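Local coordinates for Lin1889 protein (Listeria innocua Clip11262, PDB 3B57) that is of unknown function but binds a magnesium ion and carries an HD domain, suggesting a metal-dependent phosphohydrolase, at residues A[13-18]-A[25-30]; A[9-14]-A[54-59]; A[48-53]-A[91-96]; A[126-131]-A[182-187]. All coordinates share one frame; numbering follows the deposited sequence.

Contact 1: A[13-18]-A[25-30]; sequences WMHSHF and HDWSHI. With MG (magnesium ion), chain B.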
# COMPACT_ATOMS: atom_id res chain seq x y z
N TRP A 13 -4.97 -0.63 -28.96
CA TRP A 13 -5.60 0.68 -28.87
C TRP A 13 -5.67 1.13 -27.41
O TRP A 13 -5.28 2.24 -27.09
CB TRP A 13 -6.99 0.63 -29.52
CG TRP A 13 -7.76 1.92 -29.47
CD1 TRP A 13 -7.25 3.17 -29.48
CD2 TRP A 13 -9.19 2.07 -29.41
NE1 TRP A 13 -8.26 4.10 -29.43
CE2 TRP A 13 -9.46 3.45 -29.39
CE3 TRP A 13 -10.26 1.17 -29.37
CZ2 TRP A 13 -10.76 3.97 -29.33
CZ3 TRP A 13 -11.56 1.68 -29.32
CH2 TRP A 13 -11.79 3.07 -29.30
N MSE A 14 -6.17 0.27 -26.52
CA MSE A 14 -6.25 0.64 -25.11
C MSE A 14 -4.86 0.87 -24.52
O MSE A 14 -4.67 1.75 -23.68
CB MSE A 14 -6.95 -0.45 -24.29
CG MSE A 14 -8.40 -0.66 -24.62
SE MSE A 14 -9.42 0.97 -24.56
CE MSE A 14 -9.88 1.00 -22.68
N HIS A 15 -3.90 0.06 -24.96
CA HIS A 15 -2.53 0.18 -24.46
C HIS A 15 -1.99 1.58 -24.69
O HIS A 15 -1.44 2.19 -23.78
CB HIS A 15 -1.62 -0.83 -25.17
CG HIS A 15 -0.20 -0.80 -24.69
ND1 HIS A 15 0.77 -1.61 -25.23
CD2 HIS A 15 0.40 -0.07 -23.72
CE1 HIS A 15 1.92 -1.39 -24.61
NE2 HIS A 15 1.72 -0.46 -23.70
N SER A 16 -2.15 2.08 -25.91
CA SER A 16 -1.67 3.40 -26.25
C SER A 16 -2.67 4.45 -25.84
O SER A 16 -2.89 5.44 -26.54
CB SER A 16 -1.40 3.49 -27.75
OG SER A 16 -2.55 3.13 -28.49
N HIS A 17 -3.28 4.25 -24.68
CA HIS A 17 -4.26 5.19 -24.19
C HIS A 17 -4.22 5.23 -22.66
O HIS A 17 -5.02 5.92 -22.02
CB HIS A 17 -5.65 4.77 -24.67
CG HIS A 17 -6.71 5.78 -24.41
ND1 HIS A 17 -6.82 6.94 -25.14
CD2 HIS A 17 -7.69 5.83 -23.47
CE1 HIS A 17 -7.82 7.66 -24.67
NE2 HIS A 17 -8.36 7.01 -23.65
N PHE A 18 -3.28 4.49 -22.09
CA PHE A 18 -3.11 4.40 -20.64
C PHE A 18 -1.64 4.31 -20.23
O PHE A 18 -0.75 4.13 -21.07
CB PHE A 18 -3.87 3.18 -20.11
CG PHE A 18 -5.37 3.32 -20.20
CD1 PHE A 18 -6.07 4.03 -19.24
CD2 PHE A 18 -6.07 2.75 -21.25
CE1 PHE A 18 -7.46 4.18 -19.33
CE2 PHE A 18 -7.46 2.89 -21.35
CZ PHE A 18 -8.15 3.61 -20.38
N HIS A 25 -6.88 1.85 -12.97
CA HIS A 25 -5.66 2.63 -12.88
C HIS A 25 -4.96 2.66 -14.25
O HIS A 25 -5.56 3.08 -15.24
CB HIS A 25 -4.74 2.03 -11.79
CG HIS A 25 -3.65 2.96 -11.34
ND1 HIS A 25 -3.90 4.24 -10.87
CD2 HIS A 25 -2.30 2.80 -11.28
CE1 HIS A 25 -2.76 4.83 -10.56
NE2 HIS A 25 -1.77 3.98 -10.80
N ASP A 26 -3.71 2.21 -14.31
CA ASP A 26 -2.97 2.21 -15.57
C ASP A 26 -3.37 1.07 -16.50
O ASP A 26 -4.41 0.41 -16.32
CB ASP A 26 -1.45 2.14 -15.29
CG ASP A 26 -0.82 3.51 -15.01
OD1 ASP A 26 -1.18 4.16 -14.00
OD2 ASP A 26 0.04 3.94 -15.81
N TRP A 27 -2.55 0.85 -17.52
CA TRP A 27 -2.76 -0.21 -18.50
C TRP A 27 -2.63 -1.56 -17.79
O TRP A 27 -3.39 -2.49 -18.06
CB TRP A 27 -1.72 -0.06 -19.62
CG TRP A 27 -1.53 -1.28 -20.45
CD1 TRP A 27 -0.41 -2.04 -20.54
CD2 TRP A 27 -2.52 -1.92 -21.28
NE1 TRP A 27 -0.63 -3.13 -21.37
CE2 TRP A 27 -1.91 -3.07 -21.83
CE3 TRP A 27 -3.85 -1.63 -21.60
CZ2 TRP A 27 -2.60 -3.93 -22.69
CZ3 TRP A 27 -4.53 -2.49 -22.45
CH2 TRP A 27 -3.90 -3.63 -22.99
N SER A 28 -1.68 -1.65 -16.86
CA SER A 28 -1.45 -2.87 -16.10
C SER A 28 -2.76 -3.41 -15.53
O SER A 28 -2.99 -4.62 -15.50
CB SER A 28 -0.48 -2.62 -14.95
OG SER A 28 0.79 -2.25 -15.44
N HIS A 29 -3.62 -2.50 -15.07
CA HIS A 29 -4.90 -2.88 -14.50
C HIS A 29 -5.80 -3.53 -15.54
O HIS A 29 -6.27 -4.65 -15.35
CB HIS A 29 -5.60 -1.65 -13.92
CG HIS A 29 -6.96 -1.94 -13.37
ND1 HIS A 29 -7.16 -2.77 -12.29
CD2 HIS A 29 -8.19 -1.53 -13.76
CE1 HIS A 29 -8.46 -2.85 -12.03
NE2 HIS A 29 -9.10 -2.11 -12.91
N ILE A 30 -6.05 -2.82 -16.64
CA ILE A 30 -6.89 -3.35 -17.69
C ILE A 30 -6.42 -4.74 -18.14
O ILE A 30 -7.17 -5.72 -18.04
CB ILE A 30 -6.93 -2.39 -18.89
CG1 ILE A 30 -7.52 -1.06 -18.42
CG2 ILE A 30 -7.77 -2.99 -20.03
CD1 ILE A 30 -7.40 0.07 -19.43
MG MG B . -11.46 -1.38 -13.60
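With CG anti to the backbone N in both residues, chi1 -178° in His-15 and 162° in Trp-27, the imidazole and the indole are laid one over the other. They form a face-to-face stack: the imidazole and the five-membered indole ring are 4.3 Å apart between centroids, and their planes differ by 13°. His-15 CB sits over the six-membered ring, 3.9 Å from its centroid and nearly on the ring normal, a CH-pi contact. The same indole face continues onto the helix backbone, where His-15 N lies 3.6 Å from Trp-27 CZ3. Met-14, a selenomethionine, brings CB to 3.7 Å from Trp-27 CZ3.

Beside the stack, Ile-30 meets Phe-18. The isoleucine CD1 stands over one face of the phenyl ring, 3.6 Å from the ring centroid, the two side chains crossing at about a right angle. Phe-18 CB meanwhile rests 3.9 Å from Trp-27 CB. No hydrogen bond joins the segments, so packing alone carries the contact.

His-29, two residues after Trp-27, takes no part in this packing; its NE2 binds the magnesium ion, as does Asp-123. The end of helix 3-15 thus lies against the first turn of helix 27-44, while helix 48-57 closes the buried side, with Phe-57 against Met-14 and Leu-56 against Ile-30.

Contact 2: A[9-14]-A[54-59]; sequences SAKNWM and AALFHD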
# COMPACT_ATOMS: atom_id res chain seq x y z
N SER A 9 -6.34 -5.63 -31.99
CA SER A 9 -6.47 -4.21 -32.28
C SER A 9 -6.94 -3.45 -31.04
O SER A 9 -6.36 -2.44 -30.65
CB SER A 9 -7.46 -4.03 -33.44
OG SER A 9 -7.74 -2.66 -33.68
N ALA A 10 -8.02 -3.95 -30.43
CA ALA A 10 -8.57 -3.34 -29.23
C ALA A 10 -7.48 -3.29 -28.17
O ALA A 10 -7.31 -2.29 -27.48
CB ALA A 10 -9.75 -4.17 -28.73
N LYS A 11 -6.74 -4.38 -28.06
CA LYS A 11 -5.67 -4.47 -27.09
C LYS A 11 -4.64 -3.37 -27.32
O LYS A 11 -4.33 -2.61 -26.41
CB LYS A 11 -5.02 -5.85 -27.19
CG LYS A 11 -4.30 -6.34 -25.95
CD LYS A 11 -4.11 -7.85 -26.07
CE LYS A 11 -2.72 -8.30 -25.66
NZ LYS A 11 -2.40 -9.61 -26.31
N ASN A 12 -4.14 -3.26 -28.55
CA ASN A 12 -3.14 -2.23 -28.87
C ASN A 12 -3.67 -0.80 -28.76
O ASN A 12 -2.90 0.12 -28.49
CB ASN A 12 -2.57 -2.47 -30.27
CG ASN A 12 -1.51 -3.56 -30.27
OD1 ASN A 12 -0.37 -3.35 -29.83
ND2 ASN A 12 -1.87 -4.74 -30.75
N TRP A 13 -4.97 -0.63 -28.96
CA TRP A 13 -5.60 0.68 -28.87
C TRP A 13 -5.67 1.13 -27.41
O TRP A 13 -5.28 2.24 -27.09
CB TRP A 13 -6.99 0.63 -29.52
CG TRP A 13 -7.76 1.92 -29.47
CD1 TRP A 13 -7.25 3.17 -29.48
CD2 TRP A 13 -9.19 2.07 -29.41
NE1 TRP A 13 -8.26 4.10 -29.43
CE2 TRP A 13 -9.46 3.45 -29.39
CE3 TRP A 13 -10.26 1.17 -29.37
CZ2 TRP A 13 -10.76 3.97 -29.33
CZ3 TRP A 13 -11.56 1.68 -29.32
CH2 TRP A 13 -11.79 3.07 -29.30
N MSE A 14 -6.17 0.27 -26.52
CA MSE A 14 -6.25 0.64 -25.11
C MSE A 14 -4.86 0.87 -24.52
O MSE A 14 -4.67 1.75 -23.68
CB MSE A 14 -6.95 -0.45 -24.29
CG MSE A 14 -8.40 -0.66 -24.62
SE MSE A 14 -9.42 0.97 -24.56
CE MSE A 14 -9.88 1.00 -22.68
N ALA A 54 -15.36 -6.47 -23.71
CA ALA A 54 -15.98 -5.69 -22.66
C ALA A 54 -14.92 -5.48 -21.59
O ALA A 54 -14.81 -4.40 -21.03
CB ALA A 54 -17.18 -6.41 -22.09
N ALA A 55 -14.10 -6.50 -21.33
CA ALA A 55 -13.05 -6.40 -20.32
C ALA A 55 -12.02 -5.33 -20.68
O ALA A 55 -11.59 -4.57 -19.82
CB ALA A 55 -12.35 -7.73 -20.14
N LEU A 56 -11.62 -5.31 -21.94
CA LEU A 56 -10.64 -4.33 -22.39
C LEU A 56 -11.18 -2.91 -22.46
O LEU A 56 -10.40 -1.96 -22.34
CB LEU A 56 -10.07 -4.74 -23.74
CG LEU A 56 -9.13 -5.94 -23.70
CD1 LEU A 56 -8.52 -6.11 -25.08
CD2 LEU A 56 -8.02 -5.72 -22.68
N PHE A 57 -12.49 -2.74 -22.66
CA PHE A 57 -13.08 -1.41 -22.74
C PHE A 57 -13.84 -1.01 -21.47
O PHE A 57 -14.36 0.09 -21.39
CB PHE A 57 -14.07 -1.29 -23.92
CG PHE A 57 -13.47 -1.54 -25.27
CD1 PHE A 57 -12.14 -1.25 -25.52
CD2 PHE A 57 -14.24 -2.06 -26.30
CE1 PHE A 57 -11.59 -1.48 -26.79
CE2 PHE A 57 -13.70 -2.30 -27.57
CZ PHE A 57 -12.37 -2.01 -27.81
N HIS A 58 -13.89 -1.90 -20.48
CA HIS A 58 -14.63 -1.61 -19.25
C HIS A 58 -14.19 -0.33 -18.57
O HIS A 58 -14.93 0.24 -17.77
CB HIS A 58 -14.52 -2.78 -18.26
CG HIS A 58 -13.28 -2.76 -17.42
ND1 HIS A 58 -12.01 -2.92 -17.94
CD2 HIS A 58 -13.12 -2.64 -16.08
CE1 HIS A 58 -11.12 -2.90 -16.96
NE2 HIS A 58 -11.77 -2.73 -15.82
N ASP A 59 -12.99 0.12 -18.91
CA ASP A 59 -12.43 1.32 -18.30
C ASP A 59 -12.06 2.37 -19.32
O ASP A 59 -10.91 2.78 -19.40
CB ASP A 59 -11.19 0.93 -17.50
CG ASP A 59 -11.20 1.51 -16.11
OD1 ASP A 59 -11.44 2.74 -15.99
OD2 ASP A 59 -10.95 0.74 -15.15
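The HD pair of the metal site follows directly on Leu-56 and Phe-57, and these two residues pack the end of helix 48-57 against Ala-10, Trp-13 and selenomethionine Met-14 of helix 3-15. Phe-57 is the wedge. Its CZ meets Ala-10 CB at 3.5 Å, while its CE1 lies 3.9 Å from Trp-13 CE3. The phenyl and the six-membered indole ring are steeply inclined, with planes at 73°.

Met-14 comes to the edge of the phenyl ring, with SE 3.6 Å from Phe-57 CD1, which makes this a Met-aromatic contact through selenium. Bends at chi2 (-53°) and chi3 (-87°) fold the chain so that CE ends beside Leu-56 O and points on toward the backbone of Asp-59. Leu-56 in turn lays CD1 on the helix backbone, 3.9 Å from Lys-11 CA. No hydrogen bond crosses between the segments. Leu-76 of helix 71-82 touches both Trp-13 and Phe-57.

The apolar packing joins this helix end to helix 3-15. Immediately beyond it, His-58 and Asp-59 supply the central His-Asp pair of the H...HD...D ligand set, with His-29 and Asp-123, that gives the HD domain its name.

Contact 3: A[48-53]-A[91-96]; sequences LFTIEL and KKIIRI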
# COMPACT_ATOMS: atom_id res chain seq x y z
N LEU A 48 -16.57 -15.80 -25.15
CA LEU A 48 -15.23 -15.29 -24.88
C LEU A 48 -14.90 -13.98 -25.60
O LEU A 48 -14.24 -13.10 -25.05
CB LEU A 48 -14.19 -16.37 -25.24
CG LEU A 48 -12.71 -16.09 -24.97
CD1 LEU A 48 -12.50 -15.75 -23.50
CD2 LEU A 48 -11.90 -17.31 -25.35
N PHE A 49 -15.36 -13.85 -26.84
CA PHE A 49 -15.09 -12.65 -27.62
C PHE A 49 -15.86 -11.46 -27.06
O PHE A 49 -15.36 -10.34 -27.00
CB PHE A 49 -15.49 -12.87 -29.08
CG PHE A 49 -15.35 -11.65 -29.93
CD1 PHE A 49 -16.47 -10.96 -30.37
CD2 PHE A 49 -14.09 -11.18 -30.29
CE1 PHE A 49 -16.35 -9.82 -31.15
CE2 PHE A 49 -13.95 -10.05 -31.07
CZ PHE A 49 -15.09 -9.36 -31.51
N THR A 50 -17.08 -11.73 -26.65
CA THR A 50 -17.91 -10.69 -26.09
C THR A 50 -17.33 -10.20 -24.75
O THR A 50 -17.39 -9.01 -24.43
CB THR A 50 -19.35 -11.22 -25.96
OG1 THR A 50 -20.20 -10.46 -26.82
CG2 THR A 50 -19.85 -11.14 -24.53
N ILE A 51 -16.74 -11.15 -24.01
CA ILE A 51 -16.12 -10.92 -22.69
C ILE A 51 -14.78 -10.20 -22.81
O ILE A 51 -14.54 -9.19 -22.15
CB ILE A 51 -15.87 -12.29 -21.97
CG1 ILE A 51 -17.21 -12.89 -21.52
CG2 ILE A 51 -14.88 -12.13 -20.81
CD1 ILE A 51 -17.15 -14.36 -21.14
N GLU A 52 -13.92 -10.72 -23.67
CA GLU A 52 -12.59 -10.16 -23.89
C GLU A 52 -12.60 -8.66 -24.23
O GLU A 52 -11.72 -7.93 -23.78
CB GLU A 52 -11.90 -10.96 -24.99
CG GLU A 52 -10.44 -11.22 -24.74
CD GLU A 52 -10.02 -12.57 -25.27
OE1 GLU A 52 -10.77 -13.54 -25.00
OE2 GLU A 52 -8.95 -12.67 -25.93
N LEU A 53 -13.57 -8.21 -25.02
CA LEU A 53 -13.63 -6.80 -25.38
C LEU A 53 -14.28 -5.98 -24.29
O LEU A 53 -13.80 -4.89 -23.97
CB LEU A 53 -14.41 -6.57 -26.68
CG LEU A 53 -13.77 -7.01 -27.99
CD1 LEU A 53 -14.77 -6.85 -29.12
CD2 LEU A 53 -12.52 -6.19 -28.24
N LYS A 91 -24.11 -4.38 -28.77
CA LYS A 91 -25.11 -4.14 -27.75
C LYS A 91 -24.70 -4.85 -26.45
O LYS A 91 -24.60 -4.22 -25.39
CB LYS A 91 -26.48 -4.63 -28.24
CG LYS A 91 -27.62 -3.65 -27.98
CD LYS A 91 -28.71 -3.77 -29.04
CE LYS A 91 -28.19 -3.34 -30.42
NZ LYS A 91 -29.20 -3.46 -31.52
N LYS A 92 -24.44 -6.16 -26.54
CA LYS A 92 -24.04 -6.95 -25.38
C LYS A 92 -22.77 -6.39 -24.71
O LYS A 92 -22.75 -6.15 -23.50
CB LYS A 92 -23.79 -8.41 -25.78
CG LYS A 92 -25.04 -9.18 -26.17
CD LYS A 92 -24.79 -10.69 -26.11
CE LYS A 92 -26.04 -11.50 -26.44
NZ LYS A 92 -26.46 -11.30 -27.86
N ILE A 93 -21.73 -6.18 -25.52
CA ILE A 93 -20.47 -5.65 -25.02
C ILE A 93 -20.71 -4.36 -24.23
O ILE A 93 -20.17 -4.19 -23.13
CB ILE A 93 -19.48 -5.39 -26.19
CG1 ILE A 93 -19.02 -6.73 -26.76
CG2 ILE A 93 -18.28 -4.58 -25.73
CD1 ILE A 93 -18.10 -6.61 -27.94
N ILE A 94 -21.52 -3.46 -24.76
CA ILE A 94 -21.78 -2.23 -24.04
C ILE A 94 -22.60 -2.49 -22.77
O ILE A 94 -22.29 -1.94 -21.72
CB ILE A 94 -22.47 -1.18 -24.93
CG1 ILE A 94 -21.41 -0.54 -25.82
CG2 ILE A 94 -23.17 -0.13 -24.09
CD1 ILE A 94 -21.90 0.66 -26.54
N ARG A 95 -23.62 -3.33 -22.88
CA ARG A 95 -24.46 -3.67 -21.73
C ARG A 95 -23.58 -4.19 -20.58
O ARG A 95 -23.82 -3.89 -19.41
CB ARG A 95 -25.49 -4.74 -22.11
CG ARG A 95 -26.68 -4.20 -22.93
CD ARG A 95 -27.61 -5.33 -23.43
NE ARG A 95 -27.93 -6.31 -22.39
CZ ARG A 95 -28.57 -6.02 -21.25
NH1 ARG A 95 -28.96 -4.78 -21.00
NH2 ARG A 95 -28.80 -6.98 -20.36
N ILE A 96 -22.55 -4.97 -20.94
CA ILE A 96 -21.62 -5.54 -19.97
C ILE A 96 -20.84 -4.43 -19.28
O ILE A 96 -20.80 -4.36 -18.05
CB ILE A 96 -20.61 -6.48 -20.65
CG1 ILE A 96 -21.35 -7.69 -21.23
CG2 ILE A 96 -19.54 -6.92 -19.65
CD1 ILE A 96 -20.47 -8.63 -22.02
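Ile-93 reaches across to Leu-53 and Thr-50, and its CD1 and CG1 make separate contacts. CD1 meets Leu-53 CD1 at 3.5 Å and also lies 3.9 Å from Leu-53 CB, the two side chains crossing at a slant. CG1 is laid against the backbone of the facing helix, 3.6 Å from Thr-50 O. With chi1 at -70°, CG1 stands anti to the carbonyl carbon, and the extended chi2 of 178° then carries CD1 outward to the leucine.

Thr-50 is the other centre of the contact. Its methyl CG2 comes within 3.6 Å of Ile-96 CD1, one turn further along helix 87-100. Its OG1 faces the flank of Ile-93, 3.9 Å from CG1, the two side chains sliding past each other in opposite directions. Lys-92 adds a CB contact near OG1 before its chain leads away from the interface.

Helices 48-57 and 87-100 pack here within the all-helical HD domain, away from the metal ligands. The two segments run broadly in the same direction, with axes 9.2 Å apart at closest approach and a crossing angle of -46°. Around them, Met-80 of helix 71-82 packs on Ile-93, Ala-10 of helix 3-15 on Leu-53, and Glu-115 of helix 114-125 on Thr-50 and Ile-96.

Since no hydrogen bond or salt bridge spans the segments, methyl and methylene packing holds them, and the threonine takes part mainly through its methyl and its backbone carbonyl.

Contact 4: A[126-131]-A[182-187]; sequences DAIGAI and KEKQKI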
# COMPACT_ATOMS: atom_id res chain seq x y z
N ASP A 126 -9.52 -7.78 -9.00
CA ASP A 126 -8.30 -6.98 -9.02
C ASP A 126 -8.28 -5.86 -7.97
O ASP A 126 -7.32 -5.07 -7.91
CB ASP A 126 -8.08 -6.38 -10.40
CG ASP A 126 -6.62 -6.12 -10.70
OD1 ASP A 126 -6.30 -4.99 -11.12
OD2 ASP A 126 -5.79 -7.06 -10.52
N ALA A 127 -9.32 -5.81 -7.14
CA ALA A 127 -9.45 -4.79 -6.12
C ALA A 127 -9.01 -5.32 -4.77
O ALA A 127 -8.73 -4.54 -3.86
CB ALA A 127 -10.90 -4.32 -6.04
N ILE A 128 -8.94 -6.64 -4.65
CA ILE A 128 -8.54 -7.29 -3.40
C ILE A 128 -7.23 -8.02 -3.59
O ILE A 128 -6.64 -7.97 -4.67
CB ILE A 128 -9.59 -8.32 -2.93
CG1 ILE A 128 -9.63 -9.50 -3.91
CG2 ILE A 128 -10.95 -7.65 -2.84
CD1 ILE A 128 -10.71 -10.52 -3.65
N GLY A 129 -6.78 -8.72 -2.55
CA GLY A 129 -5.52 -9.44 -2.62
C GLY A 129 -4.33 -8.49 -2.57
O GLY A 129 -4.49 -7.31 -2.28
N ALA A 130 -3.14 -8.99 -2.88
CA ALA A 130 -1.96 -8.14 -2.84
C ALA A 130 -2.14 -6.87 -3.68
O ALA A 130 -1.80 -5.78 -3.23
CB ALA A 130 -0.75 -8.91 -3.32
N ILE A 131 -2.69 -7.02 -4.89
CA ILE A 131 -2.94 -5.90 -5.81
C ILE A 131 -3.88 -4.90 -5.16
O ILE A 131 -3.70 -3.68 -5.26
CB ILE A 131 -3.62 -6.36 -7.12
CG1 ILE A 131 -2.99 -7.66 -7.60
CG2 ILE A 131 -3.45 -5.29 -8.21
CD1 ILE A 131 -3.86 -8.41 -8.62
N LYS A 182 -9.50 -16.87 -3.15
CA LYS A 182 -9.06 -17.46 -1.90
C LYS A 182 -7.66 -16.99 -1.49
O LYS A 182 -7.50 -16.36 -0.45
CB LYS A 182 -9.10 -18.99 -1.97
CG LYS A 182 -8.85 -19.67 -0.61
CD LYS A 182 -9.06 -21.19 -0.66
CE LYS A 182 -10.46 -21.54 -1.17
NZ LYS A 182 -10.66 -23.02 -1.29
N GLU A 183 -6.66 -17.30 -2.30
CA GLU A 183 -5.30 -16.86 -1.96
C GLU A 183 -5.25 -15.36 -1.67
O GLU A 183 -4.51 -14.91 -0.80
CB GLU A 183 -4.33 -17.17 -3.09
CG GLU A 183 -4.08 -18.63 -3.29
CD GLU A 183 -2.62 -18.90 -3.52
OE1 GLU A 183 -2.04 -18.24 -4.42
OE2 GLU A 183 -2.05 -19.76 -2.81
N LYS A 184 -6.04 -14.59 -2.41
CA LYS A 184 -6.08 -13.15 -2.23
C LYS A 184 -6.68 -12.79 -0.88
O LYS A 184 -6.06 -12.08 -0.09
CB LYS A 184 -6.89 -12.49 -3.35
CG LYS A 184 -6.22 -12.56 -4.72
CD LYS A 184 -6.87 -11.60 -5.70
CE LYS A 184 -6.04 -11.43 -6.96
NZ LYS A 184 -6.24 -10.09 -7.59
N GLN A 185 -7.89 -13.28 -0.60
CA GLN A 185 -8.56 -12.99 0.66
C GLN A 185 -7.71 -13.44 1.84
O GLN A 185 -7.97 -13.05 2.97
CB GLN A 185 -9.91 -13.72 0.73
CG GLN A 185 -10.67 -13.49 2.03
CD GLN A 185 -11.48 -12.21 2.01
OE1 GLN A 185 -12.29 -11.95 2.90
NE2 GLN A 185 -11.26 -11.38 0.98
N LYS A 186 -6.71 -14.27 1.58
CA LYS A 186 -5.86 -14.73 2.66
C LYS A 186 -4.79 -13.71 2.98
O LYS A 186 -4.78 -13.14 4.07
CB LYS A 186 -5.21 -16.07 2.33
CG LYS A 186 -4.13 -16.49 3.32
CD LYS A 186 -3.46 -17.79 2.87
CE LYS A 186 -2.33 -18.19 3.82
NZ LYS A 186 -2.75 -18.07 5.26
N ILE A 187 -3.89 -13.48 2.03
CA ILE A 187 -2.80 -12.53 2.23
C ILE A 187 -3.35 -11.19 2.72
O ILE A 187 -2.72 -10.50 3.51
CB ILE A 187 -2.03 -12.33 0.92
CG1 ILE A 187 -0.55 -12.02 1.24
CG2 ILE A 187 -2.71 -11.27 0.06
CD1 ILE A 187 -0.30 -10.74 1.98
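Lys-184 of helix 182-198 lies across residues 126-129, which lead from helix 114-125 of the HD domain into helix 129-140. The apolar part comes first. Gly-129 has no side chain, which lets Lys-184 CB settle 3.4 Å from Gly-129 CA; the glycine has a positive phi, 73°. An ideally placed beta carbon on it would run into Lys-184 CG. Beyond CG the lysine chain is extended and passes Ile-128 at about a right angle, with CD 3.9 Å from Ile-128 CG1. Ile-131 closes in on the far end of the same chain through CD1. One turn further along the lysine's helix, Ile-187 lays CG2 against the backbone of the other segment, 3.7 Å from Ala-130 N.

The polar part is settled outside the two segments. Lys-184 NZ donates a hydrogen bond to Leu-125 O and forms a salt bridge with Glu-198 of the second subunit, whose carboxylate also takes a hydrogen bond from Ala-130 N. Phe-191 and Ala-194 of that subunit pack on Ala-130 and Ile-187, respectively, placing the contact at the dimer interface. Asp-126 OD1 looks instead to the metal site, hydrogen-bonded to ND1 of the magnesium ligand His-29 and salt-bridged to Arg-32. Asp-126 OD2 remains 4.2 Å from Lys-184 NZ, opposite charges near each other but beyond salt-bridge range.

In the fold
From the N terminus, helix 3-15 enters two contacts. Contact 1 closes the short loop into helix 27-44, and contact 2 starts from the same stretch, sharing Trp-13 and Met-14, but closes a longer loop onto helix 48-57. Contact 3 opens on that helix before contact 2 has closed, so the two cross; they touch where Ala-54 meets Ile-96 and Ala-10 meets Leu-53, adding helix 87-100 to the bundle. Contact 4 follows in series, on the opposite side of the chain's centre from contacts 2 and 3, and ties helix 129-140 to helix 182-198. It still reaches contact 1 through the probable His-29 to Asp-126 hydrogen bond beside the magnesium site.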